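Local coordinates for protein UDP-N-acetylenolpyruvoylglucosamine reductase (Listeria monocytogenes, PDB 3TX1) that probably catalyses the FAD- and NADPH-dependent reduction of UDP-N-acetylenolpyruvoylglucosamine to UDP-N-acetylmuramate in peptidoglycan synthesis, at residues A[264-272]-A[276-287]; A[139-147]-A[224-232]. All blocks are in the same frame, centred on the assembly; numbering follows the deposited sequence.

Contact 1: A[264-272]-A[276-287]. With SO4 (sulfate ion), chain F.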
loop_
_atom_site.group_PDB
_atom_site.type_symbol
_atom_site.label_atom_id
_atom_site.label_comp_id
_atom_site.label_asym_id
_atom_site.label_seq_id
_atom_site.Cartn_x
_atom_site.Cartn_y
_atom_site.Cartn_z
ATOM N N GLN A 264 8.265 -0.709 -23.785
ATOM C CA GLN A 264 7.609 -1.921 -23.316
ATOM C C GLN A 264 8.464 -3.164 -23.572
ATOM O O GLN A 264 8.881 -3.417 -24.717
ATOM C CB GLN A 264 6.240 -2.078 -23.935
ATOM C CG GLN A 264 5.459 -3.152 -23.209
ATOM C CD GLN A 264 3.981 -3.194 -23.564
ATOM O OE1 GLN A 264 3.569 -2.810 -24.666
ATOM N NE2 GLN A 264 3.175 -3.690 -22.623
ATOM N N GLY A 265 8.715 -3.918 -22.490
ATOM C CA GLY A 265 9.522 -5.123 -22.528
ATOM C C GLY A 265 10.923 -4.810 -22.048
ATOM O O GLY A 265 11.705 -5.699 -21.777
ATOM N N HIS A 266 11.248 -3.535 -21.908
ATOM C CA HIS A 266 12.569 -3.147 -21.466
ATOM C C HIS A 266 12.914 -3.818 -20.183
ATOM O O HIS A 266 12.069 -3.944 -19.312
ATOM C CB HIS A 266 12.700 -1.629 -21.331
ATOM C CG HIS A 266 14.074 -1.148 -21.680
ATOM N ND1 HIS A 266 14.450 -0.894 -22.963
ATOM C CD2 HIS A 266 15.211 -1.025 -20.913
ATOM C CE1 HIS A 266 15.742 -0.551 -22.995
ATOM N NE2 HIS A 266 16.219 -0.638 -21.745
ATOM N N ILE A 267 14.159 -4.262 -20.047
ATOM C CA ILE A 267 14.621 -4.945 -18.838
ATOM C C ILE A 267 15.898 -4.338 -18.324
ATOM O O ILE A 267 16.782 -4.012 -19.108
ATOM C CB ILE A 267 14.909 -6.434 -19.129
ATOM C CG1 ILE A 267 13.616 -7.156 -19.454
ATOM C CG2 ILE A 267 15.588 -7.146 -17.951
ATOM C CD1 ILE A 267 13.855 -8.530 -20.000
ATOM N N ILE A 268 15.966 -4.146 -17.010
ATOM C CA ILE A 268 17.181 -3.766 -16.331
ATOM C C ILE A 268 17.282 -4.719 -15.149
ATOM O O ILE A 268 16.357 -4.742 -14.325
ATOM C CB ILE A 268 17.133 -2.357 -15.791
ATOM C CG1 ILE A 268 16.916 -1.371 -16.945
ATOM C CG2 ILE A 268 18.418 -2.095 -14.990
ATOM C CD1 ILE A 268 17.304 0.054 -16.589
ATOM N N GLY A 269 18.373 -5.511 -15.078
ATOM C CA GLY A 269 18.521 -6.530 -14.036
ATOM C C GLY A 269 17.353 -7.492 -14.048
ATOM O O GLY A 269 17.092 -8.134 -15.042
ATOM N N GLY A 270 16.622 -7.596 -12.947
ATOM C CA GLY A 270 15.443 -8.477 -12.911
ATOM C C GLY A 270 14.109 -7.730 -13.018
ATOM O O GLY A 270 13.051 -8.278 -12.705
ATOM N N ALA A 271 14.162 -6.484 -13.473
ATOM C CA ALA A 271 12.990 -5.650 -13.574
ATOM C C ALA A 271 12.613 -5.453 -15.036
ATOM O O ALA A 271 13.478 -5.331 -15.902
ATOM C CB ALA A 271 13.255 -4.315 -12.903
ATOM N N GLN A 272 11.315 -5.409 -15.319
ATOM C CA GLN A 272 10.849 -5.236 -16.698
ATOM C C GLN A 272 9.624 -4.358 -16.814
ATOM O O GLN A 272 8.728 -4.442 -15.995
ATOM C CB GLN A 272 10.537 -6.590 -17.315
ATOM C CG GLN A 272 10.187 -6.509 -18.798
ATOM C CD GLN A 272 9.806 -7.850 -19.371
ATOM O OE1 GLN A 272 9.141 -8.648 -18.703
ATOM N NE2 GLN A 272 10.188 -8.102 -20.625
ATOM N N LYS A 276 2.622 -6.797 -20.463
ATOM C CA LYS A 276 1.186 -6.843 -20.469
ATOM C C LYS A 276 0.569 -5.453 -20.223
ATOM O O LYS A 276 -0.433 -5.114 -20.845
ATOM C CB LYS A 276 0.678 -7.900 -19.495
ATOM C CG LYS A 276 -0.817 -8.029 -19.479
ATOM C CD LYS A 276 -1.143 -8.946 -18.335
ATOM C CE LYS A 276 -2.514 -9.571 -18.520
ATOM N NZ LYS A 276 -2.639 -10.694 -17.558
ATOM N N HIS A 277 1.185 -4.658 -19.356
ATOM C CA HIS A 277 0.711 -3.299 -19.065
ATOM C C HIS A 277 1.939 -2.423 -18.924
ATOM O O HIS A 277 2.675 -2.502 -17.926
ATOM C CB HIS A 277 -0.076 -3.289 -17.753
ATOM C CG HIS A 277 -0.819 -2.013 -17.503
ATOM N ND1 HIS A 277 -2.163 -1.969 -17.387
ATOM C CD2 HIS A 277 -0.378 -0.703 -17.409
ATOM C CE1 HIS A 277 -2.562 -0.700 -17.187
ATOM N NE2 HIS A 277 -1.481 0.081 -17.217
ATOM N N ALA A 278 2.189 -1.571 -19.908
ATOM C CA ALA A 278 3.444 -0.833 -19.889
ATOM C C ALA A 278 3.642 0.055 -18.691
ATOM O O ALA A 278 4.759 0.480 -18.470
ATOM C CB ALA A 278 3.648 -0.049 -21.159
ATOM N N GLY A 279 2.586 0.343 -17.919
ATOM C CA GLY A 279 2.714 1.221 -16.745
ATOM C C GLY A 279 3.093 0.487 -15.461
ATOM O O GLY A 279 3.134 1.092 -14.382
ATOM N N PHE A 280 3.362 -0.813 -15.599
ATOM C CA PHE A 280 3.781 -1.692 -14.525
ATOM C C PHE A 280 5.204 -2.171 -14.728
ATOM O O PHE A 280 5.587 -2.608 -15.819
ATOM C CB PHE A 280 2.968 -2.959 -14.557
ATOM C CG PHE A 280 1.677 -2.894 -13.820
ATOM C CD1 PHE A 280 0.629 -2.091 -14.265
ATOM C CD2 PHE A 280 1.449 -3.742 -12.759
ATOM C CE1 PHE A 280 -0.606 -2.065 -13.601
ATOM C CE2 PHE A 280 0.204 -3.744 -12.122
ATOM C CZ PHE A 280 -0.827 -2.902 -12.536
ATOM N N ILE A 281 5.985 -2.142 -13.660
ATOM C CA ILE A 281 7.312 -2.715 -13.737
ATOM C C ILE A 281 7.254 -4.039 -12.970
ATOM O O ILE A 281 7.132 -4.045 -11.743
ATOM C CB ILE A 281 8.348 -1.753 -13.161
ATOM C CG1 ILE A 281 8.456 -0.573 -14.102
ATOM C CG2 ILE A 281 9.701 -2.423 -13.023
ATOM C CD1 ILE A 281 9.365 0.514 -13.601
ATOM N N VAL A 282 7.308 -5.146 -13.694
ATOM C CA VAL A 282 7.246 -6.454 -13.060
ATOM C C VAL A 282 8.625 -7.006 -12.675
ATOM O O VAL A 282 9.634 -6.630 -13.231
ATOM C CB VAL A 282 6.562 -7.495 -13.969
ATOM C CG1 VAL A 282 5.165 -7.055 -14.291
ATOM C CG2 VAL A 282 7.363 -7.675 -15.250
ATOM N N ASN A 283 8.621 -7.991 -11.792
ATOM C CA ASN A 283 9.807 -8.610 -11.255
ATOM C C ASN A 283 9.906 -9.964 -11.874
ATOM O O ASN A 283 9.345 -10.924 -11.352
ATOM C CB ASN A 283 9.616 -8.769 -9.748
ATOM C CG ASN A 283 10.826 -9.314 -9.040
ATOM O OD1 ASN A 283 11.805 -9.764 -9.659
ATOM N ND2 ASN A 283 10.779 -9.261 -7.708
ATOM N N ILE A 284 10.617 -10.056 -12.981
ATOM C CA ILE A 284 10.784 -11.327 -13.656
ATOM C C ILE A 284 11.734 -12.286 -12.944
ATOM O O ILE A 284 12.110 -13.302 -13.525
ATOM C CB ILE A 284 11.226 -11.144 -15.118
ATOM C CG1 ILE A 284 12.595 -10.482 -15.198
ATOM C CG2 ILE A 284 10.183 -10.340 -15.866
ATOM C CD1 ILE A 284 13.196 -10.489 -16.588
ATOM N N GLY A 285 12.145 -11.963 -11.714
ATOM C CA GLY A 285 12.948 -12.881 -10.893
ATOM C C GLY A 285 14.215 -12.277 -10.344
ATOM O O GLY A 285 15.155 -11.956 -11.085
ATOM N N GLY A 286 14.265 -12.083 -9.042
ATOM C CA GLY A 286 15.492 -11.543 -8.445
ATOM C C GLY A 286 15.739 -10.061 -8.684
ATOM O O GLY A 286 16.872 -9.558 -8.532
ATOM N N ALA A 287 14.684 -9.339 -9.045
ATOM C CA ALA A 287 14.839 -7.899 -9.177
ATOM C C ALA A 287 15.293 -7.263 -7.828
ATOM O O ALA A 287 15.063 -7.824 -6.728
ATOM C CB ALA A 287 13.545 -7.259 -9.665
HETATM S S SO4 F . -2.632 3.890 -17.429
HETATM O O1 SO4 F . -3.764 3.290 -16.684
HETATM O O2 SO4 F . -2.641 3.399 -18.831
HETATM O O3 SO4 F . -2.720 5.373 -17.414
HETATM O O4 SO4 F . -1.359 3.499 -16.774
#
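Val282 N donates to Gln272 O over 2.8 Å, and the CA-H of Ile281 adds a weaker contact to the same oxygen. In return Gln272 N donates to Val282 O over 2.9 Å, completing an antiparallel hydrogen-bonded pair. Farther along, Ala271 faces Asn283 in a non-hydrogen-bonded pair, and Gly270 O takes a weak bond from Ile284 N. On one face Gln272 and Val282 lie side by side. With its CG anti to the backbone N (chi1 -174°) and the chain extended, Gln272 crosses Ile284, bringing OE1 to 3.5 Å from Ile284 CG2; Gln272 NE2 donates to Gly265 O, which lies in the plane of the amide, 3.1 Å from NE2. On the other face Ala271 CB rests on Ile281 CG2 at 4.0 Å, under helix 289-307.

These strands form a beta hairpin, extended by strand 267-268 through the type II' turn Ile268-Ala271 into a small three-stranded antiparallel sheet of the MurB C-terminal domain. At the end of strand 281-283, Asn283 OD1 accepts from Gly285 N, making an Asx turn, and also from Ala287 N (each 3.0 Å from Asn283 OD1), from opposite faces of its amide, while ND2 binds Thr49 O. Ala287 CB lies against Gly270. At the other end Gln264, whose NE2 bonds Ser274 O, lies along Ala278. Phe280, which also touches the flavin nucleotide, sets CE1 over the centre of the His277 ring, and His277 NE2 makes a weak, nearly straight hydrogen bond (3.4 Å) to O4 of a sulfate, probably from the crystallisation liquor.

Contact 2: A[139-147]-A[224-232]. With FAD (flavin-adenine dinucleotide), chain B.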
loop_
_atom_site.group_PDB
_atom_site.type_symbol
_atom_site.label_atom_id
_atom_site.label_comp_id
_atom_site.label_asym_id
_atom_site.label_seq_id
_atom_site.Cartn_x
_atom_site.Cartn_y
_atom_site.Cartn_z
ATOM N N GLY A 139 -20.693 -1.630 -1.837
ATOM C CA GLY A 139 -19.960 -0.395 -1.749
ATOM C C GLY A 139 -18.479 -0.660 -1.862
ATOM O O GLY A 139 -17.726 0.268 -2.175
ATOM N N LEU A 140 -18.054 -1.900 -1.567
ATOM C CA LEU A 140 -16.631 -2.268 -1.670
ATOM C C LEU A 140 -16.209 -2.965 -2.980
ATOM O O LEU A 140 -15.018 -3.117 -3.262
ATOM C CB LEU A 140 -16.173 -3.125 -0.477
ATOM C CG LEU A 140 -15.766 -2.451 0.836
ATOM C CD1 LEU A 140 -15.238 -3.539 1.766
ATOM C CD2 LEU A 140 -14.746 -1.315 0.695
ATOM N N GLU A 141 -17.175 -3.369 -3.789
ATOM C CA GLU A 141 -16.835 -4.138 -4.950
ATOM C C GLU A 141 -15.523 -3.708 -5.589
ATOM O O GLU A 141 -14.714 -4.572 -5.957
ATOM C CB GLU A 141 -17.961 -4.124 -5.974
ATOM C CG GLU A 141 -19.307 -4.624 -5.469
ATOM C CD GLU A 141 -20.022 -3.600 -4.600
ATOM O OE1 GLU A 141 -19.351 -2.649 -4.108
ATOM O OE2 GLU A 141 -21.252 -3.750 -4.427
ATOM N N PHE A 142 -15.305 -2.392 -5.675
ATOM C CA PHE A 142 -14.149 -1.826 -6.364
ATOM C C PHE A 142 -12.755 -2.274 -5.866
ATOM O O PHE A 142 -11.741 -2.059 -6.570
ATOM C CB PHE A 142 -14.222 -0.288 -6.389
ATOM C CG PHE A 142 -14.069 0.354 -5.036
ATOM C CD1 PHE A 142 -12.831 0.407 -4.405
ATOM C CD2 PHE A 142 -15.146 0.931 -4.406
ATOM C CE1 PHE A 142 -12.689 0.983 -3.163
ATOM C CE2 PHE A 142 -15.001 1.530 -3.173
ATOM C CZ PHE A 142 -13.774 1.553 -2.549
ATOM N N ALA A 143 -12.730 -2.891 -4.680
ATOM C CA ALA A 143 -11.525 -3.295 -3.994
ATOM C C ALA A 143 -11.298 -4.809 -3.947
ATOM O O ALA A 143 -10.374 -5.298 -3.296
ATOM C CB ALA A 143 -11.519 -2.703 -2.590
ATOM N N CYS A 144 -12.086 -5.571 -4.673
ATOM C CA CYS A 144 -11.925 -7.031 -4.644
ATOM C C CYS A 144 -10.563 -7.436 -5.246
ATOM O O CYS A 144 -10.083 -8.575 -5.045
ATOM C CB CYS A 144 -13.076 -7.683 -5.426
ATOM S SG CYS A 144 -13.182 -7.118 -7.164
ATOM N N GLY A 145 -9.952 -6.505 -5.988
ATOM C CA GLY A 145 -8.698 -6.788 -6.645
ATOM C C GLY A 145 -7.502 -5.925 -6.278
ATOM O O GLY A 145 -6.447 -6.126 -6.855
ATOM N N ILE A 146 -7.653 -5.005 -5.310
ATOM C CA ILE A 146 -6.600 -4.066 -4.893
ATOM C C ILE A 146 -5.786 -4.679 -3.773
ATOM O O ILE A 146 -6.280 -4.826 -2.663
ATOM C CB ILE A 146 -7.176 -2.732 -4.354
ATOM C CG1 ILE A 146 -8.125 -2.058 -5.355
ATOM C CG2 ILE A 146 -6.055 -1.784 -3.995
ATOM C CD1 ILE A 146 -8.805 -0.787 -4.850
ATOM N N PRO A 147 -4.512 -4.978 -4.040
ATOM C CA PRO A 147 -3.588 -5.639 -3.113
ATOM C C PRO A 147 -3.290 -4.738 -1.952
ATOM O O PRO A 147 -3.650 -3.555 -1.998
ATOM C CB PRO A 147 -2.308 -5.790 -3.951
ATOM C CG PRO A 147 -2.742 -5.614 -5.382
ATOM C CD PRO A 147 -3.814 -4.573 -5.267
ATOM N N MET A 224 -18.199 -8.139 -8.954
ATOM C CA MET A 224 -16.886 -8.617 -8.554
ATOM C C MET A 224 -16.235 -9.460 -9.604
ATOM O O MET A 224 -15.015 -9.380 -9.812
ATOM C CB MET A 224 -16.926 -9.289 -7.200
ATOM C CG MET A 224 -17.138 -8.243 -6.120
ATOM S SD MET A 224 -17.467 -8.874 -4.473
ATOM C CE MET A 224 -16.086 -10.016 -4.245
ATOM N N ASP A 225 -17.075 -10.234 -10.290
ATOM C CA ASP A 225 -16.615 -11.069 -11.367
ATOM C C ASP A 225 -16.227 -10.140 -12.474
ATOM O O ASP A 225 -15.139 -10.275 -13.001
ATOM C CB ASP A 225 -17.690 -12.037 -11.810
ATOM C CG ASP A 225 -17.886 -13.188 -10.840
ATOM O OD1 ASP A 225 -18.913 -13.908 -10.957
ATOM O OD2 ASP A 225 -17.019 -13.384 -9.969
ATOM N N GLU A 226 -17.084 -9.168 -12.795
ATOM C CA GLU A 226 -16.767 -8.168 -13.835
ATOM C C GLU A 226 -15.400 -7.515 -13.568
ATOM O O GLU A 226 -14.583 -7.338 -14.470
ATOM C CB GLU A 226 -17.838 -7.057 -13.903
ATOM C CG GLU A 226 -17.393 -5.783 -14.660
ATOM C CD GLU A 226 -18.072 -4.491 -14.173
ATOM O OE1 GLU A 226 -19.219 -4.578 -13.656
ATOM O OE2 GLU A 226 -17.472 -3.384 -14.297
ATOM N N LEU A 227 -15.176 -7.163 -12.308
ATOM C CA LEU A 227 -13.988 -6.450 -11.946
ATOM C C LEU A 227 -12.752 -7.329 -11.998
ATOM O O LEU A 227 -11.715 -6.907 -12.518
ATOM C CB LEU A 227 -14.169 -5.665 -10.637
ATOM C CG LEU A 227 -15.290 -4.574 -10.588
ATOM C CD1 LEU A 227 -14.878 -3.329 -9.825
ATOM C CD2 LEU A 227 -15.644 -4.068 -11.950
ATOM N N THR A 228 -12.874 -8.566 -11.545
ATOM C CA THR A 228 -11.757 -9.491 -11.607
ATOM C C THR A 228 -11.405 -9.758 -13.078
ATOM O O THR A 228 -10.223 -9.716 -13.459
ATOM C CB THR A 228 -12.090 -10.792 -10.867
ATOM O OG1 THR A 228 -12.374 -10.489 -9.502
ATOM C CG2 THR A 228 -10.943 -11.774 -10.891
ATOM N N ALA A 229 -12.429 -9.988 -13.904
ATOM C CA ALA A 229 -12.253 -10.220 -15.326
ATOM C C ALA A 229 -11.478 -9.072 -15.927
ATOM O O ALA A 229 -10.419 -9.283 -16.584
ATOM C CB ALA A 229 -13.591 -10.338 -16.007
ATOM N N ALA A 230 -11.982 -7.861 -15.669
ATOM C CA ALA A 230 -11.371 -6.636 -16.193
ATOM C C ALA A 230 -9.896 -6.494 -15.803
ATOM O O ALA A 230 -9.035 -6.357 -16.663
ATOM C CB ALA A 230 -12.151 -5.415 -15.766
ATOM N N ARG A 231 -9.615 -6.572 -14.503
ATOM C CA ARG A 231 -8.287 -6.415 -14.029
ATOM C C ARG A 231 -7.391 -7.510 -14.563
ATOM O O ARG A 231 -6.293 -7.235 -15.047
ATOM C CB ARG A 231 -8.296 -6.438 -12.514
ATOM C CG ARG A 231 -6.933 -6.179 -11.883
ATOM C CD ARG A 231 -6.958 -6.380 -10.387
ATOM N NE ARG A 231 -7.674 -5.315 -9.697
ATOM C CZ ARG A 231 -7.160 -4.120 -9.401
ATOM N NH1 ARG A 231 -7.878 -3.231 -8.732
ATOM N NH2 ARG A 231 -5.911 -3.813 -9.742
ATOM N N GLU A 232 -7.843 -8.754 -14.480
ATOM C CA GLU A 232 -7.008 -9.848 -14.946
ATOM C C GLU A 232 -6.626 -9.699 -16.385
ATOM O O GLU A 232 -5.515 -9.988 -16.757
ATOM C CB GLU A 232 -7.676 -11.182 -14.752
ATOM C CG GLU A 232 -7.720 -11.605 -13.301
ATOM C CD GLU A 232 -8.399 -12.946 -13.142
ATOM O OE1 GLU A 232 -9.066 -13.384 -14.101
ATOM O OE2 GLU A 232 -8.258 -13.562 -12.066
HETATM P PA FAD B . 2.349 -0.008 1.414
HETATM O O1A FAD B . 2.943 -0.921 2.433
HETATM O O2A FAD B . 2.781 -0.118 -0.020
HETATM O O5B FAD B . 2.669 1.505 1.815
HETATM C C5B FAD B . 1.742 2.418 1.237
HETATM C C4B FAD B . 1.725 3.749 1.958
HETATM O O4B FAD B . 0.787 3.725 3.022
HETATM C C3B FAD B . 3.033 4.193 2.574
HETATM O O3B FAD B . 2.984 5.640 2.631
HETATM C C2B FAD B . 2.893 3.623 3.985
HETATM O O2B FAD B . 3.713 4.184 5.028
HETATM C C1B FAD B . 1.454 3.949 4.259
HETATM N N9A FAD B . 0.891 2.984 5.186
HETATM C C8A FAD B . 0.856 1.648 5.068
HETATM N N7A FAD B . 0.151 1.132 6.114
HETATM C C5A FAD B . -0.287 2.135 6.907
HETATM C C6A FAD B . -1.037 2.310 8.178
HETATM N N6A FAD B . -1.531 1.269 8.904
HETATM N N1A FAD B . -1.232 3.575 8.610
HETATM C C2A FAD B . -0.785 4.636 7.951
HETATM N N3A FAD B . -0.073 4.566 6.825
HETATM C C4A FAD B . 0.207 3.366 6.268
HETATM N N1 FAD B . -4.020 1.016 -5.750
HETATM C C2 FAD B . -5.242 1.496 -6.089
HETATM O O2 FAD B . -5.686 2.500 -5.509
HETATM N N3 FAD B . -6.043 0.933 -7.004
HETATM C C4 FAD B . -5.707 -0.141 -7.704
HETATM O O4 FAD B . -6.466 -0.617 -8.580
HETATM C C4X FAD B . -4.391 -0.719 -7.393
HETATM N N5 FAD B . -3.977 -1.803 -8.042
HETATM C C5X FAD B . -2.786 -2.369 -7.798
HETATM C C6 FAD B . -2.437 -3.509 -8.506
HETATM C C7 FAD B . -1.242 -4.135 -8.267
HETATM C C7M FAD B . -0.870 -5.363 -9.056
HETATM C C8 FAD B . -0.362 -3.555 -7.228
HETATM C C8M FAD B . 0.956 -4.167 -6.917
HETATM C C9 FAD B . -0.710 -2.431 -6.529
HETATM C C9A FAD B . -1.904 -1.802 -6.781
HETATM N N10 FAD B . -2.302 -0.650 -6.060
HETATM C C10 FAD B . -3.554 -0.083 -6.358
HETATM C "C1'" FAD B . -1.405 -0.053 -5.053
HETATM C "C2'" FAD B . -1.654 -0.618 -3.673
HETATM O "O2'" FAD B . -2.379 -1.841 -3.764
HETATM C "C3'" FAD B . -2.480 0.334 -2.829
HETATM O "O3'" FAD B . -1.800 1.583 -2.846
HETATM C "C4'" FAD B . -2.584 -0.196 -1.402
HETATM O "O4'" FAD B . -3.725 0.348 -0.723
HETATM C "C5'" FAD B . -1.308 0.008 -0.604
HETATM O "O5'" FAD B . -1.318 -0.943 0.433
HETATM P P FAD B . -0.045 -1.364 1.269
HETATM O O1P FAD B . -0.592 -1.916 2.536
HETATM O O2P FAD B . 0.733 -2.232 0.340
HETATM O O3P FAD B . 0.759 -0.040 1.494
HETATM O O HOH W 1 -10.327 -4.230 -7.864
#
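Arg231 lays its guanidinium beneath Gly145 O, which stands 3.2 Å from NE over one face of the group, too poorly angled to hydrogen-bond to NE; because Gly145 carries no side chain, the arginine can lie directly against the loop. A bend at chi3 (-72°) after an extended start turns the end of Arg231 to the flavin: NH1 donates to FAD O4 at 3.0 Å, NH2 to FAD N5 at 3.3 Å and also to Gln235. Such a cation beside O4 and N5 would be expected to polarise that side of the isoalloxazine. Ile146 crosses Arg231 at about a right angle, CG1 lying 3.6 Å from NH1. Water 1 accepts from Arg231 NH1 (2.8 Å) and donates to Phe142 O, tying helix and loop together.

Away from the cofactor the contact is a close apolar patch: Cys144 SG touches Leu227 CB at 3.9 Å, Cys144 CB meets the methyl of Met224, and Leu227 CD1 leans on Phe142 CA. Thr228, partly exposed, marks the looser side, its OG1 only skirting Cys144 and turned back to Met224 O. The loop is thus held between helix 217-234 and helix 125-134, with strand 159-160 against Ile146 and Arg231.

Both contacts are partly buried. Contact 1 is local, a hairpin inside the C-terminal domain governed by main-chain bonds, with several exposed residues among those that touch. Contact 2 has no exposed residue among those that touch, joins the FAD-binding region to the helix 217-234 across a long interval of sequence, and has no direct hydrogen bond between its segments; a water and the flavin take that role. Their centres lie 24 Å apart, but Lys276 NZ comes within 3.1 Å of Glu232 O, a probable hydrogen bond to the end of that helix. Each also supplies residues to the FAD pocket: contact 1 an aromatic ring, contact 2 a guanidinium together with Ile146 and Pro147.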